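Local coordinates for protein LamCAT (Aquimarina, PDB 6JH5) that probably hydrolyses the beta-1,3-glucan laminarin, as a marine bacterial laminarinase whose catalytic domain belongs to glycoside hydrolase family 16, at residues E121-I133 with A143-T155. Residues are numbered along the deposited sequence; the frame is centred on the assembly and turned at random.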
ATOM      1  N   GLU A 121       4.546   4.294   1.123  1.00 11.60           N
ATOM      2  CA  GLU A 121       4.211   4.319   2.557  1.00 12.67           C
ATOM      3  C   GLU A 121       4.566   5.704   3.104  1.00 12.47           C
ATOM      4  O   GLU A 121       5.530   6.245   2.684  1.00 12.31           O
ATOM      5  CB  GLU A 121       4.917   3.259   3.379  1.00 14.55           C
ATOM      6  CG  GLU A 121       4.277   1.901   3.231  1.00 14.96           C
ATOM      7  CD  GLU A 121       5.055   0.879   4.039  1.00 15.91           C
ATOM      8  OE1 GLU A 121       6.144   0.567   3.621  1.00 15.13           O
ATOM      9  OE2 GLU A 121       4.586   0.527   5.110  1.00 15.72           O
ATOM     10  N   HIS A 122       3.744   6.205   4.006  1.00 11.96           N
ATOM     11  CA  HIS A 122       4.054   7.474   4.688  1.00 13.05           C
ATOM     12  C   HIS A 122       3.742   7.297   6.173  1.00 13.39           C
ATOM     13  O   HIS A 122       2.809   6.611   6.464  1.00 12.48           O
ATOM     14  CB  HIS A 122       3.249   8.633   4.101  1.00 13.85           C
ATOM     15  CG  HIS A 122       3.534   9.941   4.749  1.00 14.35           C
ATOM     16  ND1 HIS A 122       2.745  10.457   5.733  1.00 15.68           N
ATOM     17  CD2 HIS A 122       4.555  10.796   4.604  1.00 15.40           C
ATOM     18  CE1 HIS A 122       3.255  11.588   6.134  1.00 15.62           C
ATOM     19  NE2 HIS A 122       4.340  11.822   5.465  1.00 16.02           N
ATOM     20  N   VAL A 123       4.535   7.929   7.034  1.00 12.99           N
ATOM     21  CA  VAL A 123       4.223   7.846   8.483  1.00 12.81           C
ATOM     22  C   VAL A 123       4.254   9.235   9.099  1.00 13.34           C
ATOM     23  O   VAL A 123       5.014  10.064   8.664  1.00 14.11           O
ATOM     24  CB  VAL A 123       5.163   6.934   9.290  1.00 14.97           C
ATOM     25  CG1 VAL A 123       4.956   5.455   9.019  1.00 16.61           C
ATOM     26  CG2 VAL A 123       6.606   7.327   9.108  1.00 16.34           C
ATOM     27  N   ASN A 124       3.381   9.410  10.069  1.00 13.66           N
ATOM     28  CA  ASN A 124       3.409  10.617  10.910  1.00 13.66           C
ATOM     29  C   ASN A 124       3.344  11.885  10.048  1.00 14.45           C
ATOM     30  O   ASN A 124       2.491  11.964   9.228  1.00 15.21           O
ATOM     31  CB  ASN A 124       4.611  10.525  11.842  1.00 14.02           C
ATOM     32  CG  ASN A 124       4.508   9.365  12.806  1.00 14.84           C
ATOM     33  OD1 ASN A 124       3.434   9.023  13.232  1.00 15.90           O
ATOM     34  ND2 ASN A 124       5.630   8.761  13.109  1.00 16.28           N
ATOM     35  N   THR A 125       4.239  12.834  10.286  1.00 15.27           N
ATOM     36  CA  THR A 125       4.239  14.102   9.523  1.00 15.64           C
ATOM     37  C   THR A 125       5.506  14.211   8.673  1.00 16.72           C
ATOM     38  O   THR A 125       5.902  15.291   8.363  1.00 17.46           O
ATOM     39  CB  THR A 125       4.079  15.299  10.468  1.00 16.79           C
ATOM     40  OG1 THR A 125       5.147  15.335  11.402  1.00 16.83           O
ATOM     41  CG2 THR A 125       2.771  15.265  11.221  1.00 16.80           C
ATOM     42  N   GLU A 126       6.068  13.080   8.302  1.00 16.59           N
ATOM     43  CA  GLU A 126       7.356  13.133   7.580  1.00 16.13           C
ATOM     44  C   GLU A 126       7.185  13.854   6.251  1.00 15.80           C
ATOM     45  O   GLU A 126       6.199  13.679   5.612  1.00 17.59           O
ATOM     46  CB  GLU A 126       7.902  11.739   7.309  1.00 17.73           C
ATOM     47  CG  GLU A 126       8.301  11.005   8.555  1.00 17.00           C
ATOM     48  CD  GLU A 126       9.069   9.731   8.283  1.00 19.39           C
ATOM     49  OE1 GLU A 126       9.139   9.324   7.121  1.00 18.25           O
ATOM     50  OE2 GLU A 126       9.563   9.166   9.246  1.00 22.34           O
ATOM     51  N   ALA A 127       8.228  14.567   5.841  1.00 19.50           N
ATOM     52  CA  ALA A 127       8.189  15.299   4.566  1.00 20.59           C
ATOM     53  C   ALA A 127       8.818  14.418   3.480  1.00 17.66           C
ATOM     54  O   ALA A 127       9.602  14.888   2.719  1.00 17.68           O
ATOM     55  CB  ALA A 127       8.905  16.620   4.686  1.00 21.52           C
ATOM     56  N   GLN A 128       8.501  13.139   3.513  1.00 18.76           N
ATOM     57  CA  GLN A 128       9.027  12.189   2.514  1.00 17.01           C
ATOM     58  C   GLN A 128       8.134  10.951   2.505  1.00 17.35           C
ATOM     59  O   GLN A 128       7.366  10.769   3.413  1.00 17.03           O
ATOM     60  CB  GLN A 128      10.418  11.717   2.898  1.00 16.78           C
ATOM     61  CG  GLN A 128      10.402  10.964   4.211  1.00 21.01           C
ATOM     62  CD  GLN A 128      11.760  10.597   4.734  1.00 21.81           C
ATOM     63  OE1 GLN A 128      12.738  10.698   4.039  1.00 26.64           O
ATOM     64  NE2 GLN A 128      11.805  10.149   5.971  1.00 24.64           N
ATOM     65  N   THR A 129       8.287  10.157   1.460  1.00 13.78           N
ATOM     66  CA  THR A 129       7.550   8.879   1.338  1.00 13.31           C
ATOM     67  C   THR A 129       8.562   7.774   1.042  1.00 14.18           C
ATOM     68  O   THR A 129       9.628   8.080   0.624  1.00 13.59           O
ATOM     69  CB  THR A 129       6.412   8.929   0.319  1.00 13.51           C
ATOM     70  OG1 THR A 129       6.964   9.134  -0.972  1.00 12.45           O
ATOM     71  CG2 THR A 129       5.374   9.978   0.618  1.00 15.10           C
ATOM     72  N   HIS A 130       8.158   6.534   1.262  1.00 12.28           N
ATOM     73  CA  HIS A 130       9.079   5.389   1.167  1.00 12.63           C
ATOM     74  C   HIS A 130       8.573   4.328   0.200  1.00 12.97           C
ATOM     75  O   HIS A 130       7.393   4.187   0.045  1.00 13.73           O
ATOM     76  CB  HIS A 130       9.210   4.749   2.553  1.00 13.91           C
ATOM     77  CG  HIS A 130       9.642   5.693   3.624  1.00 14.48           C
ATOM     78  ND1 HIS A 130      10.937   5.804   4.013  1.00 18.05           N
ATOM     79  CD2 HIS A 130       8.952   6.558   4.379  1.00 14.58           C
ATOM     80  CE1 HIS A 130      11.025   6.715   4.944  1.00 17.30           C
ATOM     81  NE2 HIS A 130       9.834   7.185   5.186  1.00 17.46           N
ATOM     82  N   GLY A 131       9.528   3.658  -0.431  1.00 11.69           N
ATOM     83  CA  GLY A 131       9.285   2.544  -1.360  1.00 12.48           C
ATOM     84  C   GLY A 131      10.137   1.386  -0.915  1.00 11.14           C
ATOM     85  O   GLY A 131      11.269   1.602  -0.649  1.00 11.98           O
ATOM     86  N   THR A 132       9.526   0.224  -0.709  1.00 12.31           N
ATOM     87  CA  THR A 132      10.284  -0.896  -0.100  1.00 11.81           C
ATOM     88  C   THR A 132       9.871  -2.266  -0.653  1.00 12.30           C
ATOM     89  O   THR A 132       8.767  -2.403  -1.083  1.00 11.88           O
ATOM     90  CB  THR A 132       9.936  -0.925   1.399  1.00 12.52           C
ATOM     91  OG1 THR A 132      10.086   0.384   1.928  1.00 12.03           O
ATOM     92  CG2 THR A 132      10.755  -1.873   2.247  1.00 13.38           C
ATOM     93  N   ILE A 133      10.809  -3.205  -0.636  1.00 12.14           N
ATOM     94  CA  ILE A 133      10.452  -4.629  -0.866  1.00 11.78           C
ATOM     95  C   ILE A 133      10.803  -5.412   0.407  1.00 11.71           C
ATOM     96  O   ILE A 133      11.779  -5.112   1.042  1.00 12.53           O
ATOM     97  CB  ILE A 133      11.106  -5.284  -2.097  1.00 12.00           C
ATOM     98  CG1 ILE A 133      12.581  -4.920  -2.272  1.00 12.31           C
ATOM     99  CG2 ILE A 133      10.270  -5.060  -3.354  1.00 13.23           C
ATOM    100  CD1 ILE A 133      13.281  -5.739  -3.319  1.00 12.99           C
ATOM    101  N   ALA A 143      14.225 -10.266   4.734  1.00 15.17           N
ATOM    102  CA  ALA A 143      15.045  -9.239   4.073  1.00 14.20           C
ATOM    103  C   ALA A 143      14.176  -8.050   3.681  1.00 13.31           C
ATOM    104  O   ALA A 143      13.050  -8.241   3.406  1.00 13.86           O
ATOM    105  CB  ALA A 143      15.661  -9.845   2.840  1.00 15.46           C
ATOM    106  N   ASN A 144      14.739  -6.861   3.748  1.00 14.63           N
ATOM    107  CA  ASN A 144      14.020  -5.695   3.190  1.00 15.81           C
ATOM    108  C   ASN A 144      15.009  -4.722   2.546  1.00 13.55           C
ATOM    109  O   ASN A 144      16.164  -4.750   2.869  1.00 13.42           O
ATOM    110  CB  ASN A 144      12.991  -5.115   4.142  1.00 18.85           C
ATOM    111  CG  ASN A 144      13.649  -4.468   5.325  1.00 27.30           C
ATOM    112  OD1 ASN A 144      14.541  -3.670   5.180  1.00 31.02           O
ATOM    113  ND2 ASN A 144      13.172  -4.797   6.500  1.00 35.23           N
ATOM    114  N   TYR A 145      14.506  -3.957   1.597  1.00 13.18           N
ATOM    115  CA  TYR A 145      15.355  -2.990   0.881  1.00 12.59           C
ATOM    116  C   TYR A 145      14.474  -1.784   0.582  1.00 13.54           C
ATOM    117  O   TYR A 145      13.548  -1.926  -0.144  1.00 13.28           O
ATOM    118  CB  TYR A 145      15.949  -3.659  -0.354  1.00 13.22           C
ATOM    119  CG  TYR A 145      16.988  -2.848  -1.069  1.00 14.47           C
ATOM    120  CD1 TYR A 145      18.125  -2.420  -0.431  1.00 16.25           C
ATOM    121  CD2 TYR A 145      16.833  -2.544  -2.401  1.00 15.00           C
ATOM    122  CE1 TYR A 145      19.088  -1.707  -1.108  1.00 19.12           C
ATOM    123  CE2 TYR A 145      17.788  -1.833  -3.096  1.00 16.26           C
ATOM    124  CZ  TYR A 145      18.922  -1.404  -2.446  1.00 19.03           C
ATOM    125  OH  TYR A 145      19.874  -0.710  -3.120  1.00 20.57           O
ATOM    126  N   SER A 146      14.876  -0.639   1.103  1.00 13.32           N
ATOM    127  CA  SER A 146      13.976   0.529   1.092  1.00 14.08           C
ATOM    128  C   SER A 146      14.673   1.788   0.609  1.00 13.93           C
ATOM    129  O   SER A 146      15.834   1.914   0.794  1.00 16.21           O
ATOM    130  CB  SER A 146      13.491   0.765   2.479  1.00 15.34           C
ATOM    131  OG  SER A 146      12.409   1.629   2.448  1.00 16.53           O
ATOM    132  N   GLY A 147      13.863   2.691   0.087  1.00 13.79           N
ATOM    133  CA  GLY A 147      14.297   4.002  -0.401  1.00 15.37           C
ATOM    134  C   GLY A 147      13.264   5.068  -0.104  1.00 14.19           C
ATOM    135  O   GLY A 147      12.163   4.752   0.176  1.00 13.55           O
ATOM    136  N   SER A 148      13.674   6.317  -0.189  1.00 13.85           N
ATOM    137  CA  SER A 148      12.742   7.414   0.129  1.00 13.61           C
ATOM    138  C   SER A 148      12.987   8.613  -0.778  1.00 15.18           C
ATOM    139  O   SER A 148      13.995   8.689  -1.394  1.00 14.92           O
ATOM    140  CB  SER A 148      12.859   7.800   1.564  1.00 16.51           C
ATOM    141  OG  SER A 148      14.128   8.354   1.803  1.00 17.58           O
ATOM    142  N   ILE A 149      11.992   9.478  -0.830  1.00 14.66           N
ATOM    143  CA  ILE A 149      12.084  10.717  -1.638  1.00 14.88           C
ATOM    144  C   ILE A 149      11.369  11.839  -0.885  1.00 14.48           C
ATOM    145  O   ILE A 149      10.357  11.610  -0.342  1.00 14.97           O
ATOM    146  CB  ILE A 149      11.487  10.502  -3.035  1.00 14.78           C
ATOM    147  CG1 ILE A 149      11.697  11.731  -3.916  1.00 16.02           C
ATOM    148  CG2 ILE A 149      10.021  10.123  -2.948  1.00 15.22           C
ATOM    149  CD1 ILE A 149      11.249  11.547  -5.325  1.00 18.71           C
ATOM    150  N   PRO A 150      11.934  13.054  -0.841  1.00 15.56           N
ATOM    151  CA  PRO A 150      11.242  14.144  -0.198  1.00 16.01           C
ATOM    152  C   PRO A 150       9.966  14.496  -0.957  1.00 14.45           C
ATOM    153  O   PRO A 150       9.969  14.524  -2.142  1.00 16.25           O
ATOM    154  CB  PRO A 150      12.212  15.315  -0.338  1.00 18.11           C
ATOM    155  CG  PRO A 150      13.546  14.639  -0.454  1.00 18.10           C
ATOM    156  CD  PRO A 150      13.276  13.415  -1.307  1.00 16.77           C
ATOM    157  N   VAL A 151       8.902  14.642  -0.192  1.00 15.10           N
ATOM    158  CA  VAL A 151       7.606  15.098  -0.723  1.00 15.70           C
ATOM    159  C   VAL A 151       7.154  16.159   0.266  1.00 17.84           C
ATOM    160  O   VAL A 151       6.839  15.819   1.375  1.00 18.54           O
ATOM    161  CB  VAL A 151       6.606  13.935  -0.825  1.00 15.82           C
ATOM    162  CG1 VAL A 151       5.293  14.414  -1.391  1.00 17.01           C
ATOM    163  CG2 VAL A 151       7.176  12.823  -1.677  1.00 15.59           C
ATOM    164  N   SER A 152       7.229  17.408  -0.169  1.00 21.71           N
ATOM    165  CA  SER A 152       6.736  18.470   0.823  1.00 23.25           C
ATOM    166  C   SER A 152       5.249  18.624   1.242  1.00 22.12           C
ATOM    167  O   SER A 152       4.992  19.052   2.347  1.00 24.55           O
ATOM    168  CB  SER A 152       7.373  19.777   0.487  1.00 26.04           C
ATOM    169  OG  SER A 152       6.996  20.170  -0.788  1.00 30.82           O
ATOM    170  N   SER A 153       4.386  18.202   0.334  1.00 19.91           N
ATOM    171  CA  SER A 153       2.934  18.234   0.492  1.00 20.12           C
ATOM    172  C   SER A 153       2.329  16.869   0.148  1.00 18.14           C
ATOM    173  O   SER A 153       1.731  16.730  -0.878  1.00 17.00           O
ATOM    174  CB  SER A 153       2.425  19.315  -0.386  1.00 26.81           C
ATOM    175  OG  SER A 153       1.045  19.436  -0.248  1.00 39.99           O
ATOM    176  N   VAL A 154       2.366  15.937   1.095  1.00 17.60           N
ATOM    177  CA  VAL A 154       1.728  14.612   0.853  1.00 15.25           C
ATOM    178  C   VAL A 154       0.206  14.770   0.862  1.00 15.88           C
ATOM    179  O   VAL A 154      -0.454  13.887   0.386  1.00 14.45           O
ATOM    180  CB  VAL A 154       2.173  13.500   1.818  1.00 16.06           C
ATOM    181  CG1 VAL A 154       3.676  13.298   1.763  1.00 17.06           C
ATOM    182  CG2 VAL A 154       1.691  13.736   3.237  1.00 16.53           C
ATOM    183  N   THR A 155      -0.277  15.892   1.406  1.00 14.95           N
ATOM    184  CA  THR A 155      -1.715  16.220   1.476  1.00 14.85           C
ATOM    185  C   THR A 155      -2.244  16.608   0.090  1.00 15.00           C
ATOM    186  O   THR A 155      -3.424  16.698  -0.044  1.00 16.87           O
ATOM    187  CB  THR A 155      -1.974  17.279   2.545  1.00 16.99           C
ATOM    188  OG1 THR A 155      -1.039  18.308   2.268  1.00 18.78           O
ATOM    189  CG2 THR A 155      -1.721  16.741   3.935  1.00 17.16           C
TER
HETATM  190  O   HOH W   1      13.918  11.285   1.520  1.00 28.61           O
HETATM  191  O   HOH W   2      13.090   4.234   3.382  1.00 19.64           O
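Tyr145 and Ile133 pair as hydrogen-bonded partners of an antiparallel beta ladder, a worked example of how a hairpin gives its two faces different chemistry. Their backbones exchange two hydrogen bonds, and CG1 of Ile133 lies beside CB of Tyr145, whose ring does not stay with Ile133 but meets the ring of His179. At the next, non-hydrogen-bonded pair, Ser146 meets Thr132 hydroxyl to hydroxyl, OG to OG1 at 2.7 Å. With OG anti to the backbone N (chi1 -165°), Ser146 reaches across to this partner and also holds a water, which in turn binds ND1 of His130. Gly147 and Gly131 follow, a hydrogen-bonded pair, each N-H bound to the other's carbonyl O, with no side chains. Ser148 sets its CB 3.7 Å from ND1 of His130, while a second water links its OG to OE1 of Gln128. The imidazole of His130 is thus held at both nitrogens: besides the water at ND1, NE2 gives a nearly straight bond (178°) to the syn lone pair of Glu126 OE1, 3.0 Å away. That oxygen also receives NE2 of Gln128 from above the carboxylate plane, so two donors grip this one oxygen.

Ile149 returns to the other face, its CG2 3.8 Å from OG1 of Thr129. Beyond Pro150, the N-H of Val151 reaches O of Ala127 from well above the carbonyl plane. Val154 closes the contact from the loop, laying CG2 over one face of the His122 ring, 4.0 Å from its centroid, while CG1 touches CG2 of Thr129. In-plane donation from His122 NE2 to Glu126 O (2.6 Å) restrains that ring's rotation.

Within the family 16 beta-jelly-roll, strand 116-118 flanks the hairpin beside strand 128-136; strands 168-173 and 176-182 pack against the face carrying Ile133 and Ile149, and Trp209 meets His130 edge-to-face.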